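Long-range contacts in putative oxidoreductase (Pseudomonas putida, PDB 3L6D), which probably acts as an NADP-dependent oxidoreductase, with a Rossmann-type nucleotide-binding domain and a helical C-terminal domain resembling those of reductive aminases: residues Asp75-Leu83 and Thr101-Leu111; Gly120-Val128 and His140-Phe150. All coordinates share one frame; numbering follows the deposited sequence.

Contact 1 (Asp75-Leu83 and Thr101-Leu111); sequences DNHATHEVL and TTNAQDEGLAL
Two helices of the Rossmann-type domain, 76-83 and 105-111, run nearly parallel (10° between their axes), their axes 11.7 Å apart at closest approach, with N76 and L111 reaching across to join them. The side chain of N76 lies flat against that of E107: its amide and the carboxylate are stacked with planes 10° apart, and N76 ND2 is 3.5 Å from E107 CB. E107 OE2 in turn accepts from A104 N, on the anti side of the carboxylate and out of its plane, which helps hold the carboxylate flat against the amide. The other end of the amide, N76 OD1, receives a weak, strongly bent bond from N103 ND2 (2.8 Å, 116°), the two amide planes standing well askew.

Each helix follows a strand of the parallel part of the sheet, 68-71 and 96-99 respectively, as expected of successive beta-alpha units, and the loops at the strand ends meet here too. D75 caps the first helix, its OD1 accepting from A78 N. T101 CG2 rests against the backbone of D75, 3.8 Å from D75 C, while the T101 hydroxyl bonds to L73 N and shares a water with T79 OG1.

Farther along, L111 is a knob in the hole formed by N76, T79, H80 and L83. Its CD2 does most of the touching, 3.5 Å from T79 CG2 and over one face of the H80 imidazole, a CH-pi contact 4.0 Å from the ring centroid. T79 can present that methyl because CG2 stands anti to its backbone N (OG1 at chi1 -57°). In the plane of the imidazole, at its edge, a second water bonds to H80 NE2, accepts from N76 ND2 and donates to E107 O, bridging the helices.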
loop_
_atom_site.group_PDB
_atom_site.type_symbol
_atom_site.label_atom_id
_atom_site.label_comp_id
_atom_site.label_asym_id
_atom_site.label_seq_id
_atom_site.Cartn_x
_atom_site.Cartn_y
_atom_site.Cartn_z
ATOM N N ASP B 75 -29.811 -7.337 2.589
ATOM C CA ASP B 75 -29.243 -7.911 3.810
ATOM C C ASP B 75 -29.708 -9.344 4.008
ATOM O O ASP B 75 -30.400 -9.907 3.143
ATOM C CB ASP B 75 -29.608 -7.025 5.020
ATOM C CG ASP B 75 -31.107 -6.830 5.169
ATOM O OD1 ASP B 75 -31.895 -7.613 4.571
ATOM O OD2 ASP B 75 -31.503 -5.893 5.906
ATOM N N ASN B 76 -29.377 -9.918 5.164
ATOM C CA ASN B 76 -29.784 -11.276 5.458
ATOM C C ASN B 76 -31.307 -11.396 5.522
ATOM O O ASN B 76 -31.857 -12.355 5.007
ATOM C CB ASN B 76 -29.118 -11.800 6.740
ATOM C CG ASN B 76 -28.855 -13.297 6.683
ATOM O OD1 ASN B 76 -28.084 -13.756 5.839
ATOM N ND2 ASN B 76 -29.500 -14.068 7.576
ATOM N N HIS B 77 -31.992 -10.433 6.154
ATOM C CA HIS B 77 -33.469 -10.434 6.134
ATOM C C HIS B 77 -33.986 -10.616 4.689
ATOM O O HIS B 77 -34.855 -11.470 4.454
ATOM C CB HIS B 77 -34.054 -9.146 6.729
ATOM C CG HIS B 77 -33.897 -9.027 8.216
ATOM N ND1 HIS B 77 -34.257 -10.034 9.089
ATOM C CD2 HIS B 77 -33.456 -8.003 8.987
ATOM C CE1 HIS B 77 -34.039 -9.638 10.334
ATOM N NE2 HIS B 77 -33.545 -8.411 10.299
ATOM N N ALA B 78 -33.427 -9.843 3.744
ATOM C CA ALA B 78 -33.829 -9.901 2.321
ATOM C C ALA B 78 -33.571 -11.294 1.681
ATOM O O ALA B 78 -34.368 -11.780 0.861
ATOM C CB ALA B 78 -33.138 -8.794 1.514
ATOM N N THR B 79 -32.472 -11.936 2.081
ATOM C CA THR B 79 -32.124 -13.275 1.559
ATOM C C THR B 79 -33.184 -14.275 2.010
ATOM O O THR B 79 -33.670 -15.073 1.205
ATOM C CB THR B 79 -30.737 -13.723 2.042
ATOM O OG1 THR B 79 -29.758 -12.754 1.652
ATOM C CG2 THR B 79 -30.339 -15.097 1.459
ATOM N N HIS B 80 -33.577 -14.225 3.286
ATOM C CA HIS B 80 -34.519 -15.220 3.791
ATOM C C HIS B 80 -35.888 -15.007 3.185
ATOM O O HIS B 80 -36.568 -15.963 2.858
ATOM C CB HIS B 80 -34.550 -15.226 5.312
ATOM C CG HIS B 80 -33.423 -15.995 5.925
ATOM N ND1 HIS B 80 -33.508 -17.345 6.207
ATOM C CD2 HIS B 80 -32.180 -15.607 6.305
ATOM C CE1 HIS B 80 -32.374 -17.750 6.750
ATOM N NE2 HIS B 80 -31.545 -16.717 6.811
ATOM N N GLU B 81 -36.275 -13.745 3.013
ATOM C CA GLU B 81 -37.546 -13.381 2.362
ATOM C C GLU B 81 -37.660 -13.945 0.916
ATOM O O GLU B 81 -38.677 -14.577 0.536
ATOM C CB GLU B 81 -37.692 -11.865 2.366
ATOM C CG GLU B 81 -38.901 -11.350 1.595
ATOM C CD GLU B 81 -39.017 -9.833 1.618
ATOM O OE1 GLU B 81 -37.973 -9.130 1.663
ATOM O OE2 GLU B 81 -40.175 -9.339 1.581
ATOM N N VAL B 82 -36.608 -13.721 0.126
ATOM C CA VAL B 82 -36.515 -14.290 -1.217
ATOM C C VAL B 82 -36.685 -15.815 -1.164
ATOM O O VAL B 82 -37.496 -16.377 -1.911
ATOM C CB VAL B 82 -35.173 -13.879 -1.921
ATOM C CG1 VAL B 82 -34.857 -14.800 -3.084
ATOM C CG2 VAL B 82 -35.230 -12.432 -2.392
ATOM N N LEU B 83 -35.956 -16.468 -0.257
ATOM C CA LEU B 83 -35.951 -17.930 -0.143
ATOM C C LEU B 83 -37.275 -18.517 0.382
ATOM O O LEU B 83 -37.562 -19.706 0.180
ATOM C CB LEU B 83 -34.796 -18.417 0.755
ATOM C CG LEU B 83 -33.352 -18.636 0.250
ATOM C CD1 LEU B 83 -33.250 -19.145 -1.200
ATOM C CD2 LEU B 83 -32.607 -17.381 0.394
ATOM N N THR B 101 -24.262 -11.311 -0.997
ATOM C CA THR B 101 -24.938 -10.382 -0.054
ATOM C C THR B 101 -24.134 -10.363 1.239
ATOM O O THR B 101 -23.814 -11.422 1.758
ATOM C CB THR B 101 -26.351 -10.849 0.309
ATOM O OG1 THR B 101 -27.207 -10.813 -0.834
ATOM C CG2 THR B 101 -26.982 -9.954 1.417
ATOM N N THR B 102 -23.807 -9.177 1.758
ATOM C CA THR B 102 -23.129 -9.084 3.073
ATOM C C THR B 102 -23.973 -9.536 4.272
ATOM O O THR B 102 -25.113 -9.103 4.478
ATOM C CB THR B 102 -22.566 -7.697 3.328
ATOM O OG1 THR B 102 -21.876 -7.278 2.151
ATOM C CG2 THR B 102 -21.595 -7.735 4.504
ATOM N N ASN B 103 -23.310 -10.315 5.114
ATOM C CA ASN B 103 -23.876 -11.376 5.905
ATOM C C ASN B 103 -23.120 -11.340 7.238
ATOM O O ASN B 103 -21.968 -10.883 7.279
ATOM C CB ASN B 103 -23.543 -12.672 5.110
ATOM C CG ASN B 103 -24.016 -13.943 5.773
ATOM O OD1 ASN B 103 -23.193 -14.758 6.221
ATOM N ND2 ASN B 103 -25.329 -14.167 5.777
ATOM N N ALA B 104 -23.758 -11.804 8.317
ATOM C CA ALA B 104 -23.039 -12.097 9.577
ATOM C C ALA B 104 -22.542 -13.556 9.562
ATOM O O ALA B 104 -23.168 -14.424 8.918
ATOM C CB ALA B 104 -23.914 -11.825 10.797
ATOM N N GLN B 105 -21.433 -13.819 10.270
ATOM C CA GLN B 105 -20.698 -15.098 10.160
ATOM C C GLN B 105 -21.543 -16.380 10.349
ATOM O O GLN B 105 -21.466 -17.304 9.528
ATOM C CB GLN B 105 -19.411 -15.087 11.019
ATOM C CG GLN B 105 -18.959 -16.465 11.552
ATOM C CD GLN B 105 -17.451 -16.690 11.483
ATOM O OE1 GLN B 105 -16.664 -15.740 11.379
ATOM N NE2 GLN B 105 -17.042 -17.962 11.524
ATOM N N ASP B 106 -22.353 -16.410 11.410
ATOM C CA ASP B 106 -23.306 -17.506 11.670
ATOM C C ASP B 106 -24.391 -17.682 10.587
ATOM O O ASP B 106 -24.835 -18.815 10.299
ATOM C CB ASP B 106 -23.961 -17.343 13.062
ATOM C CG ASP B 106 -24.388 -15.891 13.370
ATOM O OD1 ASP B 106 -23.533 -14.976 13.374
ATOM O OD2 ASP B 106 -25.587 -15.663 13.641
ATOM N N GLU B 107 -24.805 -16.562 9.989
ATOM C CA GLU B 107 -25.964 -16.542 9.091
ATOM C C GLU B 107 -25.721 -17.363 7.823
ATOM O O GLU B 107 -26.632 -18.023 7.310
ATOM C CB GLU B 107 -26.380 -15.099 8.790
ATOM C CG GLU B 107 -26.735 -14.329 10.079
ATOM C CD GLU B 107 -27.014 -12.839 9.878
ATOM O OE1 GLU B 107 -27.925 -12.324 10.571
ATOM O OE2 GLU B 107 -26.331 -12.179 9.062
ATOM N N GLY B 108 -24.472 -17.363 7.366
ATOM C CA GLY B 108 -24.101 -18.079 6.157
ATOM C C GLY B 108 -24.288 -19.576 6.296
ATOM O O GLY B 108 -24.746 -20.231 5.353
ATOM N N LEU B 109 -23.960 -20.124 7.469
ATOM C CA LEU B 109 -24.107 -21.575 7.682
ATOM C C LEU B 109 -25.571 -21.996 7.683
ATOM O O LEU B 109 -25.913 -23.088 7.199
ATOM C CB LEU B 109 -23.361 -22.086 8.929
ATOM C CG LEU B 109 -21.828 -22.129 8.793
ATOM C CD1 LEU B 109 -21.165 -22.409 10.141
ATOM C CD2 LEU B 109 -21.327 -23.132 7.706
ATOM N N ALA B 110 -26.432 -21.126 8.223
ATOM C CA ALA B 110 -27.867 -21.370 8.179
ATOM C C ALA B 110 -28.387 -21.331 6.722
ATOM O O ALA B 110 -29.257 -22.127 6.353
ATOM C CB ALA B 110 -28.620 -20.381 9.064
ATOM N N LEU B 111 -27.853 -20.420 5.908
ATOM C CA LEU B 111 -28.283 -20.310 4.479
ATOM C C LEU B 111 -27.823 -21.467 3.632
ATOM O O LEU B 111 -28.589 -21.998 2.808
ATOM C CB LEU B 111 -27.763 -19.049 3.836
ATOM C CG LEU B 111 -28.507 -17.832 4.335
ATOM C CD1 LEU B 111 -27.653 -16.576 4.058
ATOM C CD2 LEU B 111 -29.863 -17.803 3.669
HETATM O O HOH W 1 -27.292 -8.580 6.562
HETATM O O HOH W 2 -29.018 -16.983 7.985
HETATM O O HOH W 3 -28.566 -13.062 -0.751
#

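Contact 2 (Gly120-Val128 and His140-Phe150); sequences GHYVKGMIV and HSIHTGDREAF
Strands 121-128 and 140-145 form an antiparallel hairpin whose backbone bonds come in reciprocal pairs at K124-T144 and M126-I142. M126 N meets I142 O nearly along the C=O axis at 2.8 Å, and I142 N returns a bond to M126 O in the carbonyl plane; K124 N instead approaches T144 O from above its plane. At the non-hydrogen-bonded pair G125-H143, the imidazole CD2 comes 3.5 Å from G125 CA, room that a side chain on G125 would take.

Among apolar groups, K124 and T144 run alongside each other, K124 CB 3.8 Å from T144 CG2. V123 CG2 packs on A149 CB and F150 CB, and H121 CB lies 3.5 Å from A149 CB.

Polar contacts gather where the strand gives way to helix. D146 N bonds to Y122 O at 3.0 Å, and D146 OD1 caps the helix, accepting from A149 N at 2.8 Å. With CG anti to its backbone N (chi1 -170°), D146 also brings OD2 to a water held by Y122 N and to the edge of the H121 ring, 3.5 Å from H121 ND1, carboxylate and ring planes 79° apart. Replacing it with an alanine would probably leave A149 N without its cap and that water without one of its anchors.

Outside the hairpin, strand 96-99 flanks 121-128, strand 163-166 flanks 140-145, and helix 169-199 packs on I142 and T144.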
loop_
_atom_site.group_PDB
_atom_site.type_symbol
_atom_site.label_atom_id
_atom_site.label_comp_id
_atom_site.label_asym_id
_atom_site.label_seq_id
_atom_site.Cartn_x
_atom_site.Cartn_y
_atom_site.Cartn_z
ATOM N N GLY B 120 -30.137 -27.939 -3.294
ATOM C CA GLY B 120 -29.339 -27.019 -4.093
ATOM C C GLY B 120 -27.930 -26.941 -3.539
ATOM O O GLY B 120 -27.583 -27.657 -2.611
ATOM N N HIS B 121 -27.115 -26.063 -4.090
ATOM C CA HIS B 121 -25.732 -25.958 -3.660
ATOM C C HIS B 121 -25.515 -24.515 -3.348
ATOM O O HIS B 121 -26.056 -23.646 -4.059
ATOM C CB HIS B 121 -24.819 -26.407 -4.790
ATOM C CG HIS B 121 -25.203 -27.738 -5.338
ATOM N ND1 HIS B 121 -24.945 -28.917 -4.663
ATOM C CD2 HIS B 121 -25.887 -28.082 -6.462
ATOM C CE1 HIS B 121 -25.417 -29.931 -5.371
ATOM N NE2 HIS B 121 -25.999 -29.453 -6.461
ATOM N N TYR B 122 -24.792 -24.245 -2.272
ATOM C CA TYR B 122 -24.649 -22.873 -1.821
ATOM C C TYR B 122 -23.191 -22.432 -1.934
ATOM O O TYR B 122 -22.298 -23.107 -1.404
ATOM C CB TYR B 122 -25.128 -22.760 -0.375
ATOM C CG TYR B 122 -24.941 -21.375 0.168
ATOM C CD1 TYR B 122 -25.890 -20.374 -0.080
ATOM C CD2 TYR B 122 -23.812 -21.055 0.923
ATOM C CE1 TYR B 122 -25.718 -19.094 0.441
ATOM C CE2 TYR B 122 -23.622 -19.776 1.423
ATOM C CZ TYR B 122 -24.574 -18.805 1.165
ATOM O OH TYR B 122 -24.359 -17.532 1.665
ATOM N N VAL B 123 -22.930 -21.374 -2.697
ATOM C CA VAL B 123 -21.590 -20.766 -2.704
ATOM C C VAL B 123 -21.655 -19.343 -2.200
ATOM O O VAL B 123 -22.502 -18.543 -2.674
ATOM C CB VAL B 123 -20.969 -20.768 -4.152
ATOM C CG1 VAL B 123 -19.591 -20.110 -4.141
ATOM C CG2 VAL B 123 -20.867 -22.191 -4.705
ATOM N N LYS B 124 -20.799 -19.002 -1.247
ATOM C CA LYS B 124 -20.762 -17.618 -0.768
ATOM C C LYS B 124 -19.614 -16.927 -1.526
ATOM O O LYS B 124 -18.561 -17.509 -1.678
ATOM C CB LYS B 124 -20.464 -17.555 0.739
ATOM C CG LYS B 124 -20.238 -16.123 1.270
ATOM C CD LYS B 124 -19.817 -16.181 2.804
ATOM C CE LYS B 124 -19.669 -14.730 3.379
ATOM N NZ LYS B 124 -20.985 -14.030 3.185
ATOM N N GLY B 125 -19.834 -15.711 -2.025
ATOM C CA GLY B 125 -18.747 -15.005 -2.705
ATOM C C GLY B 125 -18.474 -13.656 -2.030
ATOM O O GLY B 125 -19.376 -13.053 -1.412
HETATM N N MSE B 126 -17.214 -13.233 -2.090
HETATM C CA MSE B 126 -16.792 -11.879 -1.716
HETATM C C MSE B 126 -16.005 -11.322 -2.907
HETATM O O MSE B 126 -15.034 -11.921 -3.361
HETATM C CB MSE B 126 -15.921 -11.890 -0.459
HETATM C CG MSE B 126 -16.690 -11.867 0.871
HETATM SE SE MSE B 126 -16.039 -13.252 2.120
HETATM C CE MSE B 126 -16.210 -14.625 0.754
ATOM N N ILE B 127 -16.407 -10.163 -3.375
ATOM C CA ILE B 127 -15.677 -9.591 -4.462
ATOM C C ILE B 127 -14.819 -8.449 -3.967
ATOM O O ILE B 127 -15.306 -7.511 -3.414
ATOM C CB ILE B 127 -16.562 -9.207 -5.613
ATOM C CG1 ILE B 127 -15.735 -8.578 -6.691
ATOM C CG2 ILE B 127 -17.628 -8.284 -5.190
ATOM C CD1 ILE B 127 -16.191 -8.932 -7.990
ATOM N N VAL B 128 -13.521 -8.567 -4.162
ATOM C CA VAL B 128 -12.620 -7.554 -3.708
ATOM C C VAL B 128 -12.488 -6.456 -4.730
ATOM O O VAL B 128 -11.475 -6.287 -5.324
ATOM C CB VAL B 128 -11.272 -8.143 -3.377
ATOM C CG1 VAL B 128 -10.495 -7.219 -2.522
ATOM C CG2 VAL B 128 -11.450 -9.428 -2.679
ATOM N N HIS B 140 -10.053 -9.398 -7.865
ATOM C CA HIS B 140 -10.017 -10.683 -7.187
ATOM C C HIS B 140 -11.356 -10.936 -6.466
ATOM O O HIS B 140 -12.051 -9.987 -6.093
ATOM C CB HIS B 140 -8.863 -10.767 -6.161
ATOM C CG HIS B 140 -7.517 -11.044 -6.754
ATOM N ND1 HIS B 140 -6.826 -12.216 -6.523
ATOM C CD2 HIS B 140 -6.703 -10.272 -7.513
ATOM C CE1 HIS B 140 -5.663 -12.172 -7.152
ATOM N NE2 HIS B 140 -5.564 -11.001 -7.762
ATOM N N SER B 141 -11.737 -12.222 -6.332
ATOM C CA SER B 141 -12.867 -12.598 -5.489
ATOM C C SER B 141 -12.454 -13.780 -4.634
ATOM O O SER B 141 -11.506 -14.451 -4.957
ATOM C CB SER B 141 -14.104 -12.975 -6.339
ATOM O OG SER B 141 -13.714 -13.982 -7.269
ATOM N N ILE B 142 -13.188 -14.030 -3.558
ATOM C CA ILE B 142 -12.961 -15.191 -2.707
ATOM C C ILE B 142 -14.292 -15.922 -2.652
ATOM O O ILE B 142 -15.308 -15.272 -2.564
ATOM C CB ILE B 142 -12.623 -14.701 -1.260
ATOM C CG1 ILE B 142 -11.286 -13.952 -1.232
ATOM C CG2 ILE B 142 -12.578 -15.891 -0.296
ATOM C CD1 ILE B 142 -11.159 -12.998 -0.009
ATOM N N HIS B 143 -14.296 -17.255 -2.748
ATOM C CA HIS B 143 -15.532 -18.037 -2.661
ATOM C C HIS B 143 -15.377 -19.129 -1.636
ATOM O O HIS B 143 -14.244 -19.575 -1.362
ATOM C CB HIS B 143 -15.853 -18.644 -4.043
ATOM C CG HIS B 143 -16.298 -17.622 -5.046
ATOM N ND1 HIS B 143 -15.427 -17.017 -5.939
ATOM C CD2 HIS B 143 -17.512 -17.064 -5.267
ATOM C CE1 HIS B 143 -16.092 -16.134 -6.666
ATOM N NE2 HIS B 143 -17.360 -16.144 -6.273
ATOM N N THR B 144 -16.491 -19.521 -1.003
ATOM C CA THR B 144 -16.458 -20.571 -0.000
ATOM C C THR B 144 -17.815 -21.305 -0.081
ATOM O O THR B 144 -18.639 -20.947 -0.928
ATOM C CB THR B 144 -16.146 -20.014 1.435
ATOM O OG1 THR B 144 -15.913 -21.111 2.322
ATOM C CG2 THR B 144 -17.240 -19.141 1.988
ATOM N N GLY B 145 -18.042 -22.308 0.768
ATOM C CA GLY B 145 -19.301 -23.074 0.775
ATOM C C GLY B 145 -19.080 -24.422 0.107
ATOM O O GLY B 145 -18.302 -25.234 0.588
ATOM N N ASP B 146 -19.705 -24.616 -1.055
ATOM C CA ASP B 146 -19.694 -25.892 -1.763
ATOM C C ASP B 146 -18.615 -25.896 -2.838
ATOM O O ASP B 146 -18.758 -25.252 -3.894
ATOM C CB ASP B 146 -21.085 -26.108 -2.375
ATOM C CG ASP B 146 -21.296 -27.515 -2.939
ATOM O OD1 ASP B 146 -20.553 -27.995 -3.836
ATOM O OD2 ASP B 146 -22.280 -28.132 -2.500
ATOM N N ARG B 147 -17.531 -26.653 -2.601
ATOM C CA ARG B 147 -16.383 -26.609 -3.493
ATOM C C ARG B 147 -16.745 -27.131 -4.873
ATOM O O ARG B 147 -16.309 -26.581 -5.870
ATOM C CB ARG B 147 -15.196 -27.459 -2.941
ATOM C CG ARG B 147 -13.877 -27.285 -3.696
ATOM C CD ARG B 147 -12.709 -28.154 -3.072
ATOM N NE ARG B 147 -12.139 -27.545 -1.841
ATOM C CZ ARG B 147 -11.108 -26.689 -1.790
ATOM N NH1 ARG B 147 -10.473 -26.304 -2.902
ATOM N NH2 ARG B 147 -10.706 -26.200 -0.615
ATOM N N GLU B 148 -17.514 -28.208 -4.921
ATOM C CA GLU B 148 -17.873 -28.825 -6.207
ATOM C C GLU B 148 -18.727 -27.862 -7.056
ATOM O O GLU B 148 -18.441 -27.655 -8.233
ATOM C CB GLU B 148 -18.536 -30.190 -6.000
ATOM C CG GLU B 148 -17.584 -31.237 -5.375
ATOM C CD GLU B 148 -17.848 -31.436 -3.880
ATOM O OE1 GLU B 148 -17.707 -30.474 -3.089
ATOM O OE2 GLU B 148 -18.259 -32.574 -3.515
ATOM N N ALA B 149 -19.727 -27.238 -6.443
ATOM C CA ALA B 149 -20.554 -26.260 -7.190
ATOM C C ALA B 149 -19.727 -25.043 -7.643
ATOM O O ALA B 149 -19.935 -24.496 -8.767
ATOM C CB ALA B 149 -21.742 -25.803 -6.340
ATOM N N PHE B 150 -18.820 -24.573 -6.777
ATOM C CA PHE B 150 -17.934 -23.501 -7.170
ATOM C C PHE B 150 -17.091 -23.912 -8.411
ATOM O O PHE B 150 -16.959 -23.137 -9.350
ATOM C CB PHE B 150 -16.993 -23.066 -6.025
ATOM C CG PHE B 150 -15.802 -22.283 -6.526
ATOM C CD1 PHE B 150 -15.931 -20.945 -6.822
ATOM C CD2 PHE B 150 -14.594 -22.908 -6.750
ATOM C CE1 PHE B 150 -14.846 -20.205 -7.318
ATOM C CE2 PHE B 150 -13.492 -22.207 -7.246
ATOM C CZ PHE B 150 -13.613 -20.851 -7.509
HETATM O O HOH W 4 -23.700 -26.531 -0.921
HETATM O O HOH W 5 -9.313 -6.913 -6.637
#

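Contacts 1 and 2 join, respectively, a pair of helices packed against a sheet and a pair of strands within it. Their centres are about 14 Å apart, and they come in series along the chain: contact 1 is complete before contact 2 begins. Helix 105-117 leads directly into strand 121-128, so the two share a helix-to-strand connection. They also touch, L111 CB lying 4.0 Å from Y122 CE1 and N103 CB 3.5 Å from K124 NZ. Contact 2 marks the place where the parallel order of the sheet turns antiparallel, at strand 140-145. Both fall in the region assigned to the NAD-binding family, consistent with a nucleotide-binding domain.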